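Local atomic coordinates of response regulator receiver (Brucella melitensis biovar Abortus, PDB entry 4G97), a protein that probably acts as a phosphorylation-controlled response regulator in bacterial stress signalling, pairing a sigma-factor-like domain with a CheY-like receiver domain. Residues Thr140-Ile145 and Pro185-Ala190; Gly132-Gln137 and Leu249-Leu254; Ile151-Glu156 and Val167-Thr172. One frame throughout, in Å; residues are numbered along the deposited sequence.

Interaction 1: residues Thr140-Ile145 and Pro185-Ala190; sequences TRLMII and PRMVLA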
loop_
_atom_site.group_PDB
_atom_site.type_symbol
_atom_site.label_atom_id
_atom_site.label_comp_id
_atom_site.label_asym_id
_atom_site.label_seq_id
_atom_site.Cartn_x
_atom_site.Cartn_y
_atom_site.Cartn_z
ATOM N N THR A 140 -16.580 -6.254 1.976
ATOM C CA THR A 140 -16.755 -4.875 1.555
ATOM C C THR A 140 -17.261 -4.787 0.131
ATOM O O THR A 140 -16.894 -5.599 -0.727
ATOM C CB THR A 140 -15.399 -4.098 1.781
ATOM O OG1 THR A 140 -15.028 -4.214 3.148
ATOM C CG2 THR A 140 -15.473 -2.632 1.455
ATOM N N ARG A 141 -18.101 -3.772 -0.115
ATOM C CA ARG A 141 -18.639 -3.463 -1.438
ATOM C C ARG A 141 -17.648 -2.493 -2.089
ATOM O O ARG A 141 -17.362 -1.432 -1.539
ATOM C CB ARG A 141 -20.041 -2.826 -1.338
ATOM C CG ARG A 141 -21.102 -3.804 -0.866
ATOM C CD ARG A 141 -22.428 -3.125 -0.589
ATOM N NE ARG A 141 -23.132 -2.793 -1.826
ATOM C CZ ARG A 141 -23.218 -1.573 -2.336
ATOM N NH1 ARG A 141 -22.643 -0.548 -1.724
ATOM N NH2 ARG A 141 -23.866 -1.372 -3.469
ATOM N N LEU A 142 -17.083 -2.873 -3.229
ATOM C CA LEU A 142 -16.118 -1.981 -3.836
ATOM C C LEU A 142 -16.335 -1.673 -5.291
ATOM O O LEU A 142 -16.904 -2.466 -6.040
ATOM C CB LEU A 142 -14.671 -2.409 -3.522
ATOM C CG LEU A 142 -14.249 -3.802 -3.910
ATOM C CD1 LEU A 142 -13.847 -3.856 -5.379
ATOM C CD2 LEU A 142 -13.098 -4.272 -3.017
ATOM N N MET A 143 -15.879 -0.505 -5.686
ATOM C CA MET A 143 -15.939 -0.088 -7.066
ATOM C C MET A 143 -14.520 -0.177 -7.669
ATOM O O MET A 143 -13.540 0.237 -7.029
ATOM C CB MET A 143 -16.479 1.328 -7.141
ATOM C CG MET A 143 -16.499 1.894 -8.536
ATOM S SD MET A 143 -17.126 3.587 -8.674
ATOM C CE MET A 143 -16.519 4.296 -7.219
ATOM N N ILE A 144 -14.441 -0.704 -8.914
ATOM C CA ILE A 144 -13.209 -0.805 -9.696
ATOM C C ILE A 144 -13.258 0.241 -10.797
ATOM O O ILE A 144 -14.219 0.265 -11.552
ATOM C CB ILE A 144 -12.977 -2.231 -10.282
ATOM C CG1 ILE A 144 -12.852 -3.276 -9.138
ATOM C CG2 ILE A 144 -11.672 -2.244 -11.211
ATOM C CD1 ILE A 144 -12.856 -4.734 -9.559
ATOM N N ILE A 145 -12.244 1.115 -10.880
ATOM C CA ILE A 145 -12.096 2.071 -11.981
ATOM C C ILE A 145 -10.902 1.550 -12.782
ATOM O O ILE A 145 -9.745 1.699 -12.366
ATOM C CB ILE A 145 -11.936 3.563 -11.601
ATOM C CG1 ILE A 145 -13.075 4.043 -10.649
ATOM C CG2 ILE A 145 -11.951 4.392 -12.900
ATOM C CD1 ILE A 145 -12.814 5.331 -9.968
ATOM N N PRO A 185 -20.265 2.585 -3.013
ATOM C CA PRO A 185 -19.324 1.568 -2.510
ATOM C C PRO A 185 -18.556 2.086 -1.287
ATOM O O PRO A 185 -18.429 3.289 -1.077
ATOM C CB PRO A 185 -18.401 1.328 -3.704
ATOM C CG PRO A 185 -18.427 2.605 -4.440
ATOM C CD PRO A 185 -19.831 3.099 -4.326
ATOM N N ARG A 186 -18.051 1.162 -0.492
ATOM C CA ARG A 186 -17.332 1.459 0.735
ATOM C C ARG A 186 -15.829 1.716 0.489
ATOM O O ARG A 186 -15.165 2.359 1.301
ATOM C CB ARG A 186 -17.551 0.266 1.684
ATOM C CG ARG A 186 -17.105 0.436 3.129
ATOM C CD ARG A 186 -17.833 1.563 3.817
ATOM N NE ARG A 186 -17.318 1.792 5.169
ATOM C CZ ARG A 186 -16.266 2.545 5.469
ATOM N NH1 ARG A 186 -15.562 3.127 4.506
ATOM N NH2 ARG A 186 -15.897 2.706 6.731
ATOM N N MET A 187 -15.322 1.231 -0.656
ATOM C CA MET A 187 -13.923 1.297 -1.066
ATOM C C MET A 187 -13.849 1.437 -2.578
ATOM O O MET A 187 -14.748 0.978 -3.300
ATOM C CB MET A 187 -13.219 -0.012 -0.617
ATOM C CG MET A 187 -11.712 -0.055 -0.884
ATOM S SD MET A 187 -10.895 -1.536 -0.228
ATOM C CE MET A 187 -10.710 -1.100 1.400
ATOM N N VAL A 188 -12.742 2.034 -3.065
ATOM C CA VAL A 188 -12.473 2.207 -4.491
ATOM C C VAL A 188 -11.069 1.662 -4.817
ATOM O O VAL A 188 -10.123 1.925 -4.073
ATOM C CB VAL A 188 -12.647 3.702 -4.934
ATOM C CG1 VAL A 188 -12.297 3.905 -6.401
ATOM C CG2 VAL A 188 -14.069 4.198 -4.668
ATOM N N LEU A 189 -10.947 0.918 -5.941
ATOM C CA LEU A 189 -9.671 0.447 -6.497
ATOM C C LEU A 189 -9.636 1.133 -7.854
ATOM O O LEU A 189 -10.494 0.853 -8.698
ATOM C CB LEU A 189 -9.603 -1.085 -6.622
ATOM C CG LEU A 189 -10.114 -1.868 -5.402
ATOM C CD1 LEU A 189 -10.224 -3.305 -5.697
ATOM C CD2 LEU A 189 -9.265 -1.651 -4.188
ATOM N N ALA A 190 -8.742 2.146 -8.001
ATOM C CA ALA A 190 -8.692 2.986 -9.195
ATOM C C ALA A 190 -7.392 2.966 -9.968
ATOM O O ALA A 190 -6.312 3.158 -9.392
ATOM C CB ALA A 190 -9.031 4.428 -8.835
#
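L142 to I145 pair in register with M187 to A190 as neighbouring parallel strands, whose short axes approach to 4.7 Å at 16°. M143 bonds through both its backbone groups: its N donates to M187 O (3.0 Å), and its O accepts from L189 N. L189 does the same from the other strand, its O taking I145 N at 2.8 Å. At the N-terminal end of the pairing, R141 O accepts from R186 N (2.9 Å) and weakly from M187 N. This is the centre of the receiver-domain sheet, with strand order 2-1-3-4-5 as in CheY; D191, the predicted phosphorylation site, directly follows A190. Side chains alternate between the two faces. On one, L142 has CG wedged between its own N and carbonyl carbon (chi1 57°), and its CD1 meets L189 CD1 at 3.7 Å, the two side chains crossing obliquely. M187 extends on this face toward A253 and L254 of helix 243-265. On the other, M143 rests CB on P185 CG (3.6 Å), while its terminal CE touches V188 CG2 (3.5 Å). I145 CD1 meets V188 CG1, and A176 of helix 173-183 packs on I145. At the N-terminal end, T140 CG2 lies 3.6 Å from R186 CB; the R186 guanidinium leads away to a salt bridge with E257.

Interaction 2: residues Gly132-Gln137 and Leu249-Leu254; sequences GEISRQ and LISQAL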
loop_
_atom_site.group_PDB
_atom_site.type_symbol
_atom_site.label_atom_id
_atom_site.label_comp_id
_atom_site.label_asym_id
_atom_site.label_seq_id
_atom_site.Cartn_x
_atom_site.Cartn_y
_atom_site.Cartn_z
ATOM N N GLY A 132 -3.303 -15.492 8.022
ATOM C CA GLY A 132 -4.613 -15.705 8.630
ATOM C C GLY A 132 -5.392 -14.414 8.802
ATOM O O GLY A 132 -6.578 -14.350 8.458
ATOM N N GLU A 133 -4.726 -13.374 9.346
ATOM C CA GLU A 133 -5.309 -12.041 9.542
ATOM C C GLU A 133 -5.653 -11.420 8.190
ATOM O O GLU A 133 -6.790 -11.023 7.984
ATOM C CB GLU A 133 -4.320 -11.126 10.272
ATOM C CG GLU A 133 -4.555 -10.993 11.758
ATOM C CD GLU A 133 -3.409 -10.278 12.449
ATOM O OE1 GLU A 133 -3.320 -9.034 12.324
ATOM O OE2 GLU A 133 -2.574 -10.971 13.075
ATOM N N ILE A 134 -4.673 -11.367 7.263
ATOM C CA ILE A 134 -4.800 -10.787 5.922
ATOM C C ILE A 134 -5.842 -11.493 5.056
ATOM O O ILE A 134 -6.521 -10.817 4.289
ATOM C CB ILE A 134 -3.395 -10.589 5.247
ATOM C CG1 ILE A 134 -2.673 -9.329 5.790
ATOM C CG2 ILE A 134 -3.459 -10.519 3.715
ATOM C CD1 ILE A 134 -1.893 -9.455 7.075
ATOM N N SER A 135 -5.989 -12.838 5.185
ATOM C CA SER A 135 -6.972 -13.618 4.406
ATOM C C SER A 135 -8.403 -13.471 4.945
ATOM O O SER A 135 -9.367 -13.773 4.234
ATOM C CB SER A 135 -6.576 -15.089 4.345
ATOM N N ARG A 136 -8.532 -12.986 6.187
ATOM C CA ARG A 136 -9.818 -12.762 6.844
ATOM C C ARG A 136 -10.098 -11.248 6.861
ATOM O O ARG A 136 -9.536 -10.498 7.658
ATOM C CB ARG A 136 -9.819 -13.420 8.241
ATOM C CG ARG A 136 -11.059 -13.175 9.083
ATOM C CD ARG A 136 -10.679 -12.279 10.247
ATOM N NE ARG A 136 -11.796 -12.002 11.145
ATOM C CZ ARG A 136 -12.706 -11.052 10.954
ATOM N NH1 ARG A 136 -12.666 -10.291 9.865
ATOM N NH2 ARG A 136 -13.674 -10.870 11.838
ATOM N N GLN A 137 -10.899 -10.799 5.898
ATOM C CA GLN A 137 -11.232 -9.385 5.740
ATOM C C GLN A 137 -12.740 -9.224 5.858
ATOM O O GLN A 137 -13.478 -10.120 5.459
ATOM C CB GLN A 137 -10.743 -8.878 4.364
ATOM C CG GLN A 137 -9.218 -8.953 4.182
ATOM C CD GLN A 137 -8.742 -8.668 2.777
ATOM O OE1 GLN A 137 -9.437 -8.053 1.972
ATOM N NE2 GLN A 137 -7.483 -9.007 2.481
ATOM N N LEU A 249 -2.799 -5.011 0.327
ATOM C CA LEU A 249 -3.168 -3.608 0.394
ATOM C C LEU A 249 -4.637 -3.388 0.741
ATOM O O LEU A 249 -4.930 -2.457 1.476
ATOM C CB LEU A 249 -2.713 -2.828 -0.822
ATOM C CG LEU A 249 -1.182 -2.739 -0.966
ATOM C CD1 LEU A 249 -0.811 -2.231 -2.335
ATOM C CD2 LEU A 249 -0.559 -1.881 0.141
ATOM N N ILE A 250 -5.539 -4.287 0.291
ATOM C CA ILE A 250 -6.948 -4.216 0.695
ATOM C C ILE A 250 -7.038 -4.457 2.200
ATOM O O ILE A 250 -7.723 -3.705 2.897
ATOM C CB ILE A 250 -7.892 -5.162 -0.101
ATOM C CG1 ILE A 250 -7.970 -4.713 -1.560
ATOM C CG2 ILE A 250 -9.313 -5.159 0.532
ATOM C CD1 ILE A 250 -8.593 -5.751 -2.480
ATOM N N SER A 251 -6.320 -5.479 2.697
ATOM C CA SER A 251 -6.272 -5.814 4.114
ATOM C C SER A 251 -5.818 -4.604 4.954
ATOM O O SER A 251 -6.469 -4.279 5.950
ATOM C CB SER A 251 -5.344 -7.000 4.354
ATOM O OG SER A 251 -5.271 -7.274 5.743
ATOM N N GLN A 252 -4.705 -3.947 4.567
ATOM C CA GLN A 252 -4.230 -2.756 5.282
ATOM C C GLN A 252 -5.268 -1.645 5.259
ATOM O O GLN A 252 -5.522 -1.031 6.292
ATOM C CB GLN A 252 -2.917 -2.227 4.689
ATOM C CG GLN A 252 -1.715 -3.107 4.948
ATOM C CD GLN A 252 -1.418 -3.295 6.404
ATOM O OE1 GLN A 252 -1.654 -4.355 6.941
ATOM N NE2 GLN A 252 -0.854 -2.297 7.064
ATOM N N ALA A 253 -5.858 -1.373 4.091
ATOM C CA ALA A 253 -6.847 -0.295 3.936
ATOM C C ALA A 253 -8.057 -0.474 4.867
ATOM O O ALA A 253 -8.543 0.512 5.418
ATOM C CB ALA A 253 -7.307 -0.192 2.492
ATOM N N LEU A 254 -8.537 -1.725 5.019
ATOM C CA LEU A 254 -9.656 -2.078 5.882
ATOM C C LEU A 254 -9.233 -2.083 7.352
ATOM O O LEU A 254 -10.047 -1.749 8.203
ATOM C CB LEU A 254 -10.231 -3.440 5.507
ATOM C CG LEU A 254 -10.958 -3.547 4.170
ATOM C CD1 LEU A 254 -11.270 -4.995 3.863
ATOM C CD2 LEU A 254 -12.254 -2.730 4.171
HETATM O O HOH W 1 -7.393 -8.283 7.124
#
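Q137 lays its side chain against I250, S251 and L254, and it can be followed atom by atom as an example of how one amide serves two helices. Its CB touches L254 CD1 at 4.0 Å. CG lies anti to the carbonyl carbon (chi1 -62°), and beyond it the chain runs extended, bringing CD to 4.0 Å from S251 CA. At the tip the amide divides its work. OE1 presses on the methyl of I250, 3.2 Å from CG2, with the two side chains crossing at about a right angle; the same oxygen accepts a hydrogen bond from H164. NE2 turns back to its own segment and donates to I134 O at 2.7 Å, with that oxygen close to the amide plane, and is also weakly bonded to K247 O. The bond to I134 ties the residues that leave helix 120-135, in the sigma-like domain, to the helix itself, just where Q137 meets helix 243-265 of the receiver domain: this is a domain-domain interface. S251 lies beside the amide, its CB 3.5 Å from Q137 NE2. Its OG, anti to the backbone N, faces I134 CG1 at 3.3 Å and is held by R96 of the sigma-like domain. A water 2.7 Å from S251 OG donates to E133 O of helix 120-135.

Interaction 3: residues Ile151-Glu156 and Val167-Thr172; sequences IAMDIE and VGIART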
loop_
_atom_site.group_PDB
_atom_site.type_symbol
_atom_site.label_atom_id
_atom_site.label_comp_id
_atom_site.label_asym_id
_atom_site.label_seq_id
_atom_site.Cartn_x
_atom_site.Cartn_y
_atom_site.Cartn_z
ATOM N N ILE A 151 -7.353 -6.666 -16.794
ATOM C CA ILE A 151 -6.897 -6.157 -15.487
ATOM C C ILE A 151 -8.131 -6.042 -14.561
ATOM O O ILE A 151 -8.081 -6.540 -13.444
ATOM C CB ILE A 151 -6.104 -4.818 -15.595
ATOM C CG1 ILE A 151 -4.859 -4.996 -16.500
ATOM C CG2 ILE A 151 -5.685 -4.309 -14.182
ATOM C CD1 ILE A 151 -4.175 -3.663 -17.002
ATOM N N ALA A 152 -9.242 -5.450 -15.066
ATOM C CA ALA A 152 -10.519 -5.268 -14.340
ATOM C C ALA A 152 -11.052 -6.610 -13.797
ATOM O O ALA A 152 -11.416 -6.683 -12.621
ATOM C CB ALA A 152 -11.550 -4.613 -15.252
ATOM N N MET A 153 -11.006 -7.685 -14.629
ATOM C CA MET A 153 -11.454 -9.025 -14.229
ATOM C C MET A 153 -10.527 -9.675 -13.235
ATOM O O MET A 153 -11.008 -10.375 -12.346
ATOM C CB MET A 153 -11.682 -9.959 -15.437
ATOM C CG MET A 153 -12.807 -9.533 -16.354
ATOM S SD MET A 153 -14.369 -9.161 -15.507
ATOM C CE MET A 153 -14.956 -7.819 -16.524
ATOM N N ASP A 154 -9.197 -9.463 -13.364
ATOM C CA ASP A 154 -8.252 -10.067 -12.421
ATOM C C ASP A 154 -8.383 -9.490 -11.012
ATOM O O ASP A 154 -8.273 -10.241 -10.036
ATOM C CB ASP A 154 -6.802 -10.021 -12.942
ATOM C CG ASP A 154 -6.516 -10.914 -14.163
ATOM O OD1 ASP A 154 -7.353 -11.824 -14.464
ATOM O OD2 ASP A 154 -5.460 -10.707 -14.818
ATOM N N ILE A 155 -8.627 -8.169 -10.905
ATOM C CA ILE A 155 -8.862 -7.494 -9.622
ATOM C C ILE A 155 -10.182 -8.064 -9.049
ATOM O O ILE A 155 -10.212 -8.473 -7.892
ATOM C CB ILE A 155 -8.957 -5.940 -9.781
ATOM C CG1 ILE A 155 -7.656 -5.330 -10.328
ATOM C CG2 ILE A 155 -9.331 -5.284 -8.440
ATOM C CD1 ILE A 155 -7.876 -4.027 -11.016
ATOM N N GLU A 156 -11.249 -8.099 -9.879
ATOM C CA GLU A 156 -12.585 -8.619 -9.508
ATOM C C GLU A 156 -12.526 -10.016 -8.938
ATOM O O GLU A 156 -13.034 -10.249 -7.841
ATOM C CB GLU A 156 -13.586 -8.518 -10.671
ATOM C CG GLU A 156 -14.966 -9.074 -10.310
ATOM C CD GLU A 156 -16.102 -8.873 -11.293
ATOM O OE1 GLU A 156 -16.091 -7.868 -12.037
ATOM O OE2 GLU A 156 -17.059 -9.678 -11.252
ATOM N N VAL A 167 -19.308 -3.841 -6.982
ATOM C CA VAL A 167 -20.568 -3.176 -7.316
ATOM C C VAL A 167 -20.655 -2.816 -8.788
ATOM O O VAL A 167 -21.742 -2.566 -9.292
ATOM C CB VAL A 167 -20.923 -1.987 -6.375
ATOM C CG1 VAL A 167 -20.938 -2.435 -4.921
ATOM C CG2 VAL A 167 -19.981 -0.796 -6.574
ATOM N N GLY A 168 -19.501 -2.771 -9.439
ATOM C CA GLY A 168 -19.356 -2.440 -10.846
ATOM C C GLY A 168 -17.943 -2.019 -11.202
ATOM O O GLY A 168 -17.087 -1.839 -10.327
ATOM N N ILE A 169 -17.711 -1.873 -12.514
ATOM C CA ILE A 169 -16.446 -1.492 -13.122
ATOM C C ILE A 169 -16.693 -0.250 -13.942
ATOM O O ILE A 169 -17.471 -0.288 -14.896
ATOM C CB ILE A 169 -15.829 -2.659 -13.960
ATOM C CG1 ILE A 169 -15.479 -3.875 -13.052
ATOM C CG2 ILE A 169 -14.589 -2.180 -14.720
ATOM C CD1 ILE A 169 -15.168 -5.154 -13.752
ATOM N N ALA A 170 -16.049 0.857 -13.564
ATOM C CA ALA A 170 -16.145 2.118 -14.302
ATOM C C ALA A 170 -14.900 2.247 -15.207
ATOM O O ALA A 170 -13.792 1.962 -14.761
ATOM C CB ALA A 170 -16.212 3.274 -13.336
ATOM N N ARG A 171 -15.097 2.620 -16.484
ATOM C CA ARG A 171 -14.018 2.761 -17.468
ATOM C C ARG A 171 -13.582 4.227 -17.665
ATOM O O ARG A 171 -12.459 4.478 -18.103
ATOM C CB ARG A 171 -14.404 2.103 -18.818
ATOM C CG ARG A 171 -14.993 0.686 -18.717
ATOM C CD ARG A 171 -13.952 -0.416 -18.819
ATOM N NE ARG A 171 -14.516 -1.753 -18.588
ATOM C CZ ARG A 171 -13.805 -2.831 -18.259
ATOM N NH1 ARG A 171 -12.488 -2.743 -18.092
ATOM N NH2 ARG A 171 -14.407 -4.002 -18.079
ATOM N N THR A 172 -14.464 5.190 -17.342
ATOM C CA THR A 172 -14.182 6.635 -17.486
ATOM C C THR A 172 -14.504 7.361 -16.185
ATOM O O THR A 172 -15.097 6.754 -15.297
ATOM C CB THR A 172 -15.006 7.259 -18.642
ATOM O OG1 THR A 172 -16.320 7.582 -18.174
ATOM C CG2 THR A 172 -15.078 6.375 -19.877
#
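Within the beta-alpha-beta unit that opens the receiver domain, A152, M153 and E156 of the connecting helix pack on I169 of the strand that follows and R171 just past its end. Helix 151-156 and strand 167-170 run nearly antiparallel, at 154°, with axes 10.2 Å apart. I169 is the central piece. Its CG2, anti to the backbone N, meets A152 CB at 3.9 Å, while CD1 takes two neighbours. One is the terminal methyl of M153, with CE 3.9 Å from I169 CD1; the methionine crosses the isoleucine at about a right angle, its chain bent at chi2 (-50°) and again at chi3. The other is E156, whose OE1 lies 3.3 Å from I169 CD1, a carboxylate oxygen against a methyl. Its second oxygen is close to a carboxylate oxygen of E160, which may raise the proton affinity of the pair. R171 completes the patch: I169 CG2 sits 3.7 Å above the centre of its guanidinium, A152 CB comes within 3.5 Å of NH1, and M153 CE lies at the edge of the group, near its plane. Strand 165-170 is outermost in the sheet, its backbone bonded to L142 and I144 of strand 141-145. A170 turns to E175 and A176 of helix 173-183, for which T172 is the N-cap.

Followed from the N terminus, the three contacts show how loops can close from the inside out. Residues 132-137 lie at the end of helix 120-135 of the sigma-like domain, and the chain then enters strand 141-145. Interaction 3 closes first, where strand 165-170 comes back against helix 149-161. Interaction 1 encloses it, joining strand 141-145 to 187-191 after helix 173-183. Interaction 2 encloses both and closes last, when helix 243-265 returns to the sigma-like domain; none of the loops cross. Strand 141-145 of interaction 1 is the sheet neighbour of strand 165-170 of interaction 3, and L189 touches I155. Interactions 1 and 2 meet where L254 packs on T140 and M187, joining sheet to domain interface.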